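2',5'-phosphodiesterase 12 (Homo sapiens, PDB 4Z0V) belongs to the endonuclease/exonuclease/phosphatase family, joining an E-set-like N-terminal domain to a DNase I-like alpha/beta domain that carries a magnesium ion in this model. Local coordinates at residues A[230-235]-A[299-304]; A[370-375]-A[396-401]; A[204-209]-A[263-268]. One frame throughout, in Å; residues are numbered along the deposited sequence.

Contact 1: A[230-235]-A[299-304]; sequences ISFYEA and LIQMAV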
loop_
_atom_site.group_PDB
_atom_site.type_symbol
_atom_site.label_atom_id
_atom_site.label_comp_id
_atom_site.label_asym_id
_atom_site.label_seq_id
_atom_site.Cartn_x
_atom_site.Cartn_y
_atom_site.Cartn_z
ATOM N N ILE A 230 -8.759 -14.108 1.549
ATOM C CA ILE A 230 -8.571 -15.416 2.187
ATOM C C ILE A 230 -7.328 -15.421 3.051
ATOM O O ILE A 230 -6.421 -14.610 2.850
ATOM C CB ILE A 230 -8.472 -16.597 1.165
ATOM C CG1 ILE A 230 -7.304 -16.394 0.143
ATOM C CG2 ILE A 230 -9.821 -16.898 0.454
ATOM C CD1 ILE A 230 -6.827 -17.716 -0.629
ATOM N N SER A 231 -7.276 -16.388 3.989
ATOM C CA SER A 231 -6.061 -16.801 4.666
ATOM C C SER A 231 -5.587 -18.013 3.867
ATOM O O SER A 231 -6.424 -18.872 3.581
ATOM C CB SER A 231 -6.330 -17.161 6.124
ATOM O OG SER A 231 -6.601 -15.972 6.853
ATOM N N PHE A 232 -4.313 -18.078 3.438
ATOM C CA PHE A 232 -3.870 -19.245 2.653
ATOM C C PHE A 232 -4.070 -20.565 3.408
ATOM O O PHE A 232 -4.499 -21.522 2.789
ATOM C CB PHE A 232 -2.396 -19.152 2.212
ATOM C CG PHE A 232 -2.075 -17.969 1.314
ATOM C CD1 PHE A 232 -2.658 -17.849 0.054
ATOM C CD2 PHE A 232 -1.188 -16.984 1.726
ATOM C CE1 PHE A 232 -2.371 -16.745 -0.761
ATOM C CE2 PHE A 232 -0.911 -15.881 0.915
ATOM C CZ PHE A 232 -1.490 -15.777 -0.326
ATOM N N TYR A 233 -3.806 -20.613 4.729
ATOM C CA TYR A 233 -3.913 -21.891 5.454
ATOM C C TYR A 233 -5.365 -22.401 5.451
ATOM O O TYR A 233 -5.600 -23.593 5.301
ATOM C CB TYR A 233 -3.371 -21.753 6.898
ATOM C CG TYR A 233 -4.321 -21.088 7.866
ATOM C CD1 TYR A 233 -4.263 -19.719 8.103
ATOM C CD2 TYR A 233 -5.270 -21.833 8.567
ATOM C CE1 TYR A 233 -5.154 -19.097 8.982
ATOM C CE2 TYR A 233 -6.165 -21.222 9.442
ATOM C CZ TYR A 233 -6.116 -19.852 9.632
ATOM O OH TYR A 233 -6.994 -19.250 10.498
ATOM N N GLU A 234 -6.325 -21.488 5.587
ATOM C CA GLU A 234 -7.749 -21.832 5.638
ATOM C C GLU A 234 -8.215 -22.349 4.291
ATOM O O GLU A 234 -8.859 -23.400 4.222
ATOM C CB GLU A 234 -8.533 -20.585 6.030
ATOM C CG GLU A 234 -9.839 -20.860 6.739
ATOM C CD GLU A 234 -10.342 -19.635 7.473
ATOM O OE1 GLU A 234 -10.249 -18.522 6.904
ATOM O OE2 GLU A 234 -10.787 -19.780 8.634
ATOM N N ALA A 235 -7.866 -21.622 3.204
ATOM C CA ALA A 235 -8.233 -22.028 1.856
ATOM C C ALA A 235 -7.631 -23.386 1.510
ATOM O O ALA A 235 -8.353 -24.248 1.022
ATOM C CB ALA A 235 -7.776 -20.984 0.848
ATOM N N LEU A 299 6.172 -20.858 -2.658
ATOM C CA LEU A 299 5.664 -21.551 -3.840
ATOM C C LEU A 299 4.247 -22.070 -3.589
ATOM O O LEU A 299 3.361 -21.907 -4.444
ATOM C CB LEU A 299 6.596 -22.716 -4.210
ATOM C CG LEU A 299 7.684 -22.335 -5.208
ATOM C CD1 LEU A 299 8.874 -23.324 -5.141
ATOM C CD2 LEU A 299 7.096 -22.295 -6.647
ATOM N N ILE A 300 4.034 -22.693 -2.424
ATOM C CA ILE A 300 2.714 -23.266 -2.126
ATOM C C ILE A 300 1.720 -22.125 -1.913
ATOM O O ILE A 300 0.604 -22.194 -2.437
ATOM C CB ILE A 300 2.750 -24.286 -0.965
ATOM C CG1 ILE A 300 3.506 -25.576 -1.430
ATOM C CG2 ILE A 300 1.323 -24.658 -0.494
ATOM C CD1 ILE A 300 4.138 -26.271 -0.358
ATOM N N GLN A 301 2.140 -21.052 -1.223
ATOM C CA GLN A 301 1.233 -19.901 -1.031
ATOM C C GLN A 301 0.830 -19.281 -2.385
ATOM O O GLN A 301 -0.362 -18.998 -2.613
ATOM C CB GLN A 301 1.865 -18.843 -0.121
ATOM C CG GLN A 301 2.013 -19.305 1.302
ATOM C CD GLN A 301 2.514 -18.248 2.254
ATOM O OE1 GLN A 301 3.317 -17.370 1.892
ATOM N NE2 GLN A 301 2.182 -18.412 3.539
ATOM N N MET A 302 1.804 -19.135 -3.298
ATOM C CA MET A 302 1.550 -18.600 -4.639
ATOM C C MET A 302 0.604 -19.528 -5.428
ATOM O O MET A 302 -0.295 -19.034 -6.110
ATOM C CB MET A 302 2.881 -18.367 -5.393
ATOM C CG MET A 302 2.720 -17.834 -6.834
ATOM S SD MET A 302 1.725 -16.316 -6.982
ATOM C CE MET A 302 2.472 -15.320 -5.873
ATOM N N ALA A 303 0.770 -20.853 -5.310
ATOM C CA ALA A 303 -0.104 -21.812 -6.007
ATOM C C ALA A 303 -1.570 -21.669 -5.512
ATOM O O ALA A 303 -2.499 -21.671 -6.333
ATOM C CB ALA A 303 0.398 -23.231 -5.772
ATOM N N VAL A 304 -1.756 -21.477 -4.188
ATOM C CA VAL A 304 -3.095 -21.248 -3.594
ATOM C C VAL A 304 -3.632 -19.914 -4.138
ATOM O O VAL A 304 -4.807 -19.830 -4.535
ATOM C CB VAL A 304 -3.066 -21.229 -2.042
ATOM C CG1 VAL A 304 -4.430 -20.807 -1.453
ATOM C CG2 VAL A 304 -2.631 -22.574 -1.461
#
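F232 sets its CG anti to its own carbonyl carbon (chi1 -61°), and Q301 places its CG in the same sense on the facing helix, with the rest of its chain extended; the two side chains cross at about a right angle. CB of Q301 stands over one face of the F232 ring, 4.2 Å from the ring centroid and 16° off its normal, a CH-pi contact displaced toward the rim. Further out, Q301 CD lies 3.9 Å from F232 CD2, with the amide plane tilted 34° from the ring. The amide is fixed by outside partners: NE2 is hydrogen-bonded to S264 OG, while OE1 accepts from the backbone N of Y289. The ring also meets backbone, CE1 of F232 coming within 3.5 Å of Q301 O.

At the ring's edge sits V304, whose CG1 is 3.8 Å from F232 CD1. The same methyl meets I230 CD1 at 4.0 Å and A235 CB at 4.1 Å, so one branch of V304 touches three residues of 230-235. No hydrogen bond spans the contact.

This buried, mainly apolar joint lies where strand 222-231 runs into helix 232-238. Segment 299-304 belongs to helix 295-316, which packs against this strand-to-helix junction of the DNase I-like domain; A305 of the same helix also touches F232. L266 of strand 265-273 meets both I230 and F232, and M302 turns away to helix 335-342.

Contact 2: A[370-375]-A[396-401]; sequences KLKSAC and IDLNAL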
loop_
_atom_site.group_PDB
_atom_site.type_symbol
_atom_site.label_atom_id
_atom_site.label_comp_id
_atom_site.label_asym_id
_atom_site.label_seq_id
_atom_site.Cartn_x
_atom_site.Cartn_y
_atom_site.Cartn_z
ATOM N N LYS A 370 -0.907 -15.354 -17.765
ATOM C CA LYS A 370 0.253 -14.777 -18.465
ATOM C C LYS A 370 0.552 -13.488 -17.739
ATOM O O LYS A 370 -0.143 -12.487 -17.946
ATOM C CB LYS A 370 -0.012 -14.577 -19.964
ATOM C CG LYS A 370 -0.498 -15.846 -20.667
ATOM C CD LYS A 370 0.461 -17.042 -20.507
ATOM C CE LYS A 370 -0.238 -18.352 -20.818
ATOM N NZ LYS A 370 0.610 -19.515 -20.448
ATOM N N LEU A 371 1.532 -13.553 -16.812
ATOM C CA LEU A 371 1.868 -12.463 -15.896
ATOM C C LEU A 371 3.226 -11.922 -16.140
ATOM O O LEU A 371 4.175 -12.667 -16.340
ATOM C CB LEU A 371 1.759 -12.914 -14.428
ATOM C CG LEU A 371 0.380 -13.430 -13.979
ATOM C CD1 LEU A 371 0.485 -14.159 -12.652
ATOM C CD2 LEU A 371 -0.640 -12.312 -13.907
ATOM N N LYS A 372 3.310 -10.614 -16.149
ATOM C CA LYS A 372 4.567 -9.914 -16.354
ATOM C C LYS A 372 4.791 -9.032 -15.152
ATOM O O LYS A 372 3.828 -8.440 -14.660
ATOM C CB LYS A 372 4.471 -9.064 -17.638
ATOM C CG LYS A 372 5.668 -8.158 -17.913
ATOM C CD LYS A 372 5.388 -7.189 -19.061
ATOM C CE LYS A 372 6.531 -6.205 -19.211
ATOM N NZ LYS A 372 6.290 -5.225 -20.300
ATOM N N SER A 373 6.032 -8.949 -14.673
ATOM C CA SER A 373 6.363 -7.991 -13.610
ATOM C C SER A 373 6.359 -6.606 -14.276
ATOM O O SER A 373 7.226 -6.300 -15.113
ATOM C CB SER A 373 7.724 -8.320 -12.995
ATOM O OG SER A 373 8.043 -7.279 -12.088
ATOM N N ALA A 374 5.352 -5.786 -13.978
ATOM C CA ALA A 374 5.223 -4.470 -14.618
ATOM C C ALA A 374 6.456 -3.583 -14.422
ATOM O O ALA A 374 6.862 -2.904 -15.366
ATOM C CB ALA A 374 3.969 -3.754 -14.103
ATOM N N CYS A 375 7.070 -3.583 -13.228
ATOM C CA CYS A 375 8.249 -2.738 -13.010
ATOM C C CYS A 375 9.559 -3.489 -13.240
ATOM O O CYS A 375 10.627 -2.995 -12.868
ATOM C CB CYS A 375 8.202 -2.104 -11.628
ATOM S SG CYS A 375 6.711 -1.134 -11.355
ATOM N N ILE A 396 1.085 -8.182 -13.855
ATOM C CA ILE A 396 -0.071 -7.780 -14.670
ATOM C C ILE A 396 -0.458 -8.848 -15.662
ATOM O O ILE A 396 0.392 -9.532 -16.205
ATOM C CB ILE A 396 0.144 -6.436 -15.391
ATOM C CG1 ILE A 396 1.302 -6.512 -16.426
ATOM C CG2 ILE A 396 0.360 -5.288 -14.374
ATOM C CD1 ILE A 396 1.354 -5.391 -17.419
ATOM N N ASP A 397 -1.753 -8.974 -15.883
ATOM C CA ASP A 397 -2.334 -9.901 -16.852
ATOM C C ASP A 397 -2.053 -9.393 -18.262
ATOM O O ASP A 397 -2.677 -8.424 -18.708
ATOM C CB ASP A 397 -3.848 -9.959 -16.603
ATOM C CG ASP A 397 -4.611 -10.963 -17.425
ATOM O OD1 ASP A 397 -4.010 -11.551 -18.365
ATOM O OD2 ASP A 397 -5.803 -11.179 -17.126
ATOM N N LEU A 398 -1.136 -10.056 -18.981
ATOM C CA LEU A 398 -0.795 -9.667 -20.352
ATOM C C LEU A 398 -1.957 -9.821 -21.343
ATOM O O LEU A 398 -1.896 -9.244 -22.427
ATOM C CB LEU A 398 0.393 -10.478 -20.869
ATOM C CG LEU A 398 1.732 -10.116 -20.247
ATOM C CD1 LEU A 398 2.756 -11.185 -20.541
ATOM C CD2 LEU A 398 2.177 -8.693 -20.640
ATOM N N ASN A 399 -3.014 -10.566 -20.989
ATOM C CA ASN A 399 -4.176 -10.661 -21.906
ATOM C C ASN A 399 -4.893 -9.322 -22.092
ATOM O O ASN A 399 -5.524 -9.106 -23.123
ATOM C CB ASN A 399 -5.216 -11.643 -21.367
ATOM C CG ASN A 399 -4.806 -13.088 -21.377
ATOM O OD1 ASN A 399 -3.958 -13.507 -22.148
ATOM N ND2 ASN A 399 -5.459 -13.903 -20.552
ATOM N N ALA A 400 -4.847 -8.449 -21.078
ATOM C CA ALA A 400 -5.637 -7.223 -21.087
ATOM C C ALA A 400 -4.874 -5.961 -20.750
ATOM O O ALA A 400 -5.425 -4.867 -20.914
ATOM C CB ALA A 400 -6.774 -7.373 -20.091
ATOM N N LEU A 401 -3.652 -6.085 -20.232
ATOM C CA LEU A 401 -2.918 -4.908 -19.794
ATOM C C LEU A 401 -1.541 -4.859 -20.352
ATOM O O LEU A 401 -0.923 -5.911 -20.581
ATOM C CB LEU A 401 -2.833 -4.916 -18.255
ATOM C CG LEU A 401 -4.168 -4.815 -17.500
ATOM C CD1 LEU A 401 -3.992 -5.343 -16.099
ATOM C CD2 LEU A 401 -4.688 -3.358 -17.469
HETATM O O HOH W 1 -3.457 -14.159 -17.775
#
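D397 OD1 takes two hydrogen bonds: a water donates to it at 2.7 Å and N399 N reaches it at 3.0 Å from above the carboxylate plane. The second bond closes an Asx turn at the end of strand 387-397. The water also accepts from K370 N, so it ties the turn to the residue before strand 371-373, which pairs antiparallel with 387-397.

Between the strands, L371 faces D397 as a non-hydrogen-bonded pair and K372 faces I396 as a hydrogen-bonded pair. The latter exchange K372 N to I396 O and I396 N to K372 O. Just past the paired residues, L398 N adds one more backbone bond, to K370 O at 2.8 Å, nearly straight at 167°. L371 CA adds a CA-H...O contact to I396 O at 3.3 Å.

L371 and D397 share one face of the sheet, and D397 OD2 accepts a weak bond from V322 N of the next strand. On the other face I396 packs on V403 and L437, which belong to the second sheet of the DNase I-like sandwich, and its CG2 lies 3.9 Å from A374 CB. There L398 crosses K372 at about a right angle, CD2 of L398 resting 3.8 Å from K372 CB.

Contact 3: A[204-209]-A[263-268]; sequences VFRIKQ and SSVLQV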
loop_
_atom_site.group_PDB
_atom_site.type_symbol
_atom_site.label_atom_id
_atom_site.label_comp_id
_atom_site.label_asym_id
_atom_site.label_seq_id
_atom_site.Cartn_x
_atom_site.Cartn_y
_atom_site.Cartn_z
ATOM N N VAL A 204 -9.960 -0.493 1.471
ATOM C CA VAL A 204 -10.390 -1.679 2.224
ATOM C C VAL A 204 -9.151 -2.263 2.930
ATOM O O VAL A 204 -8.009 -2.152 2.445
ATOM C CB VAL A 204 -11.139 -2.710 1.343
ATOM C CG1 VAL A 204 -12.490 -2.145 0.878
ATOM C CG2 VAL A 204 -10.300 -3.162 0.153
ATOM N N PHE A 205 -9.378 -2.830 4.113
ATOM C CA PHE A 205 -8.289 -3.306 4.973
ATOM C C PHE A 205 -8.512 -4.751 5.377
ATOM O O PHE A 205 -9.629 -5.119 5.745
ATOM C CB PHE A 205 -8.220 -2.390 6.215
ATOM C CG PHE A 205 -7.142 -2.683 7.233
ATOM C CD1 PHE A 205 -5.793 -2.660 6.875
ATOM C CD2 PHE A 205 -7.466 -2.878 8.571
ATOM C CE1 PHE A 205 -4.789 -2.914 7.828
ATOM C CE2 PHE A 205 -6.465 -3.120 9.526
ATOM C CZ PHE A 205 -5.129 -3.129 9.148
ATOM N N ARG A 206 -7.443 -5.551 5.340
ATOM C CA ARG A 206 -7.467 -6.950 5.784
ATOM C C ARG A 206 -6.319 -7.140 6.772
ATOM O O ARG A 206 -5.168 -7.233 6.359
ATOM C CB ARG A 206 -7.380 -7.908 4.584
ATOM C CG ARG A 206 -7.177 -9.411 4.931
ATOM C CD ARG A 206 -8.302 -9.972 5.796
ATOM N NE ARG A 206 -9.603 -9.761 5.159
ATOM C CZ ARG A 206 -10.777 -10.057 5.699
ATOM N NH1 ARG A 206 -10.845 -10.580 6.921
ATOM N NH2 ARG A 206 -11.898 -9.823 5.028
ATOM N N ILE A 207 -6.632 -7.148 8.072
ATOM C CA ILE A 207 -5.580 -7.263 9.074
ATOM C C ILE A 207 -5.198 -8.738 9.290
ATOM O O ILE A 207 -6.010 -9.619 9.021
ATOM C CB ILE A 207 -5.992 -6.568 10.411
ATOM C CG1 ILE A 207 -4.738 -6.196 11.246
ATOM C CG2 ILE A 207 -7.022 -7.398 11.222
ATOM C CD1 ILE A 207 -4.967 -5.302 12.351
ATOM N N LYS A 208 -3.948 -8.994 9.714
ATOM C CA LYS A 208 -3.497 -10.322 10.133
ATOM C C LYS A 208 -3.639 -10.302 11.675
ATOM O O LYS A 208 -4.743 -10.508 12.191
ATOM C CB LYS A 208 -2.072 -10.584 9.670
ATOM C CG LYS A 208 -1.919 -11.181 8.300
ATOM C CD LYS A 208 -0.588 -11.929 8.172
ATOM C CE LYS A 208 0.644 -11.056 8.255
ATOM N NZ LYS A 208 1.832 -11.733 7.664
ATOM N N GLN A 209 -2.583 -9.869 12.394
ATOM C CA GLN A 209 -2.697 -9.685 13.829
ATOM C C GLN A 209 -2.759 -8.193 14.155
ATOM O O GLN A 209 -3.819 -7.672 14.499
ATOM C CB GLN A 209 -1.545 -10.375 14.595
ATOM C CG GLN A 209 -1.725 -10.205 16.104
ATOM C CD GLN A 209 -0.761 -11.040 16.888
ATOM O OE1 GLN A 209 0.350 -11.374 16.438
ATOM N NE2 GLN A 209 -1.144 -11.327 18.105
ATOM N N SER A 263 0.284 -17.349 8.901
ATOM C CA SER A 263 -0.833 -16.435 9.044
ATOM C C SER A 263 -1.064 -15.591 7.775
ATOM O O SER A 263 -2.015 -14.813 7.742
ATOM C CB SER A 263 -0.582 -15.516 10.232
ATOM O OG SER A 263 0.576 -14.740 9.983
ATOM N N SER A 264 -0.208 -15.758 6.748
ATOM C CA SER A 264 -0.252 -14.969 5.501
ATOM C C SER A 264 -1.669 -14.959 4.879
ATOM O O SER A 264 -2.379 -15.979 4.840
ATOM C CB SER A 264 0.778 -15.463 4.494
ATOM O OG SER A 264 1.963 -15.929 5.126
ATOM N N VAL A 265 -2.054 -13.765 4.410
ATOM C CA VAL A 265 -3.351 -13.494 3.835
ATOM C C VAL A 265 -3.207 -12.942 2.408
ATOM O O VAL A 265 -2.140 -12.463 1.975
ATOM C CB VAL A 265 -4.186 -12.523 4.741
ATOM C CG1 VAL A 265 -4.513 -13.169 6.105
ATOM C CG2 VAL A 265 -3.465 -11.182 4.927
ATOM N N LEU A 266 -4.310 -13.062 1.679
ATOM C CA LEU A 266 -4.477 -12.577 0.312
ATOM C C LEU A 266 -5.707 -11.709 0.259
ATOM O O LEU A 266 -6.800 -12.150 0.613
ATOM C CB LEU A 266 -4.645 -13.770 -0.648
ATOM C CG LEU A 266 -4.892 -13.377 -2.128
ATOM C CD1 LEU A 266 -3.666 -12.656 -2.721
ATOM C CD2 LEU A 266 -5.245 -14.602 -2.954
ATOM N N GLN A 267 -5.543 -10.490 -0.183
ATOM C CA GLN A 267 -6.669 -9.566 -0.305
ATOM C C GLN A 267 -7.068 -9.534 -1.773
ATOM O O GLN A 267 -6.203 -9.434 -2.657
ATOM C CB GLN A 267 -6.216 -8.201 0.212
ATOM C CG GLN A 267 -7.218 -7.065 0.058
ATOM C CD GLN A 267 -6.661 -5.818 0.721
ATOM O OE1 GLN A 267 -5.577 -5.320 0.361
ATOM N NE2 GLN A 267 -7.364 -5.337 1.740
ATOM N N VAL A 268 -8.357 -9.682 -2.054
ATOM C CA VAL A 268 -8.814 -9.683 -3.429
ATOM C C VAL A 268 -10.017 -8.763 -3.505
ATOM O O VAL A 268 -10.995 -8.958 -2.765
ATOM C CB VAL A 268 -9.137 -11.089 -3.991
ATOM C CG1 VAL A 268 -9.671 -10.990 -5.419
ATOM C CG2 VAL A 268 -7.924 -12.033 -3.945
#
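V265 CG2 meets two aliphatic stems, K208 CG at 3.7 Å, just past the end of strand 201-207, and R206 CG at 4.1 Å, within it. Beside it Q267 reaches across with its chain extended, CG anti to the backbone N (chi1 175°), and brings NE2 to 3.8 Å from R206 CB. V265 and Q267 are buried, and they form the well-packed inner part of a contact between strands of two different sheets. The axes of 204-207 and 265-268 approach to 8.2 Å, their directions 166° apart and so nearly antiparallel, yet no backbone bond joins them; side chains bridge the gap, as between the sheets of a DNase I-like sandwich. On the far side of its strand, F205 stacks with F188.

The Q267 amide is well satisfied, though mostly by others. OE1 is hydrogen-bonded to T215 OG1 and N285 ND2, one from each sheet. NE2 makes weak bonds to L213 O and to V204 O, the latter at 3.3 Å with an angle of 130°.

On the exposed side the stems of R206 and K208 touch closely by their methylenes, but no hydrogen bond to 263-268 holds their charged ends. R206 bends at chi2 and chi3, and its NE forms a salt bridge with D229 OD2 of strand 222-231. K208, bent at chi3, brings its CD against S263, in the loop before strand 265-273: 3.2 Å from S263 O and 3.5 Å from S263 OG. K208 NZ stays 4.0 Å from S263 OG.

The chemistry divides: a buried glutamine amide links the two sheets through side-chain bonds, while the R206 charge is paired with, and probably partly neutralised by, D229.

How the contacts relate
From the N terminus, 204-209 opens contact 3 and 230-235 opens contact 1 before either is closed. Strand 265-273 then returns to close contact 3 after 53 intervening residues, and helix 295-316 closes contact 1 later still, so the two loops cross. They also touch: I230 O bonds to L266 N, a rung between adjacent strands. Contact 3 joins the two sheets, and contact 1 joins helix 295-316 to the junction of strand 222-231 and helix 232-238. Contact 2 follows in series, closing a loop of 20 residues with no helix, half of them strand; it pairs strand 371-373 with 387-397 in the same seven-stranded sheet, its centre about 21 Å from that of contact 1.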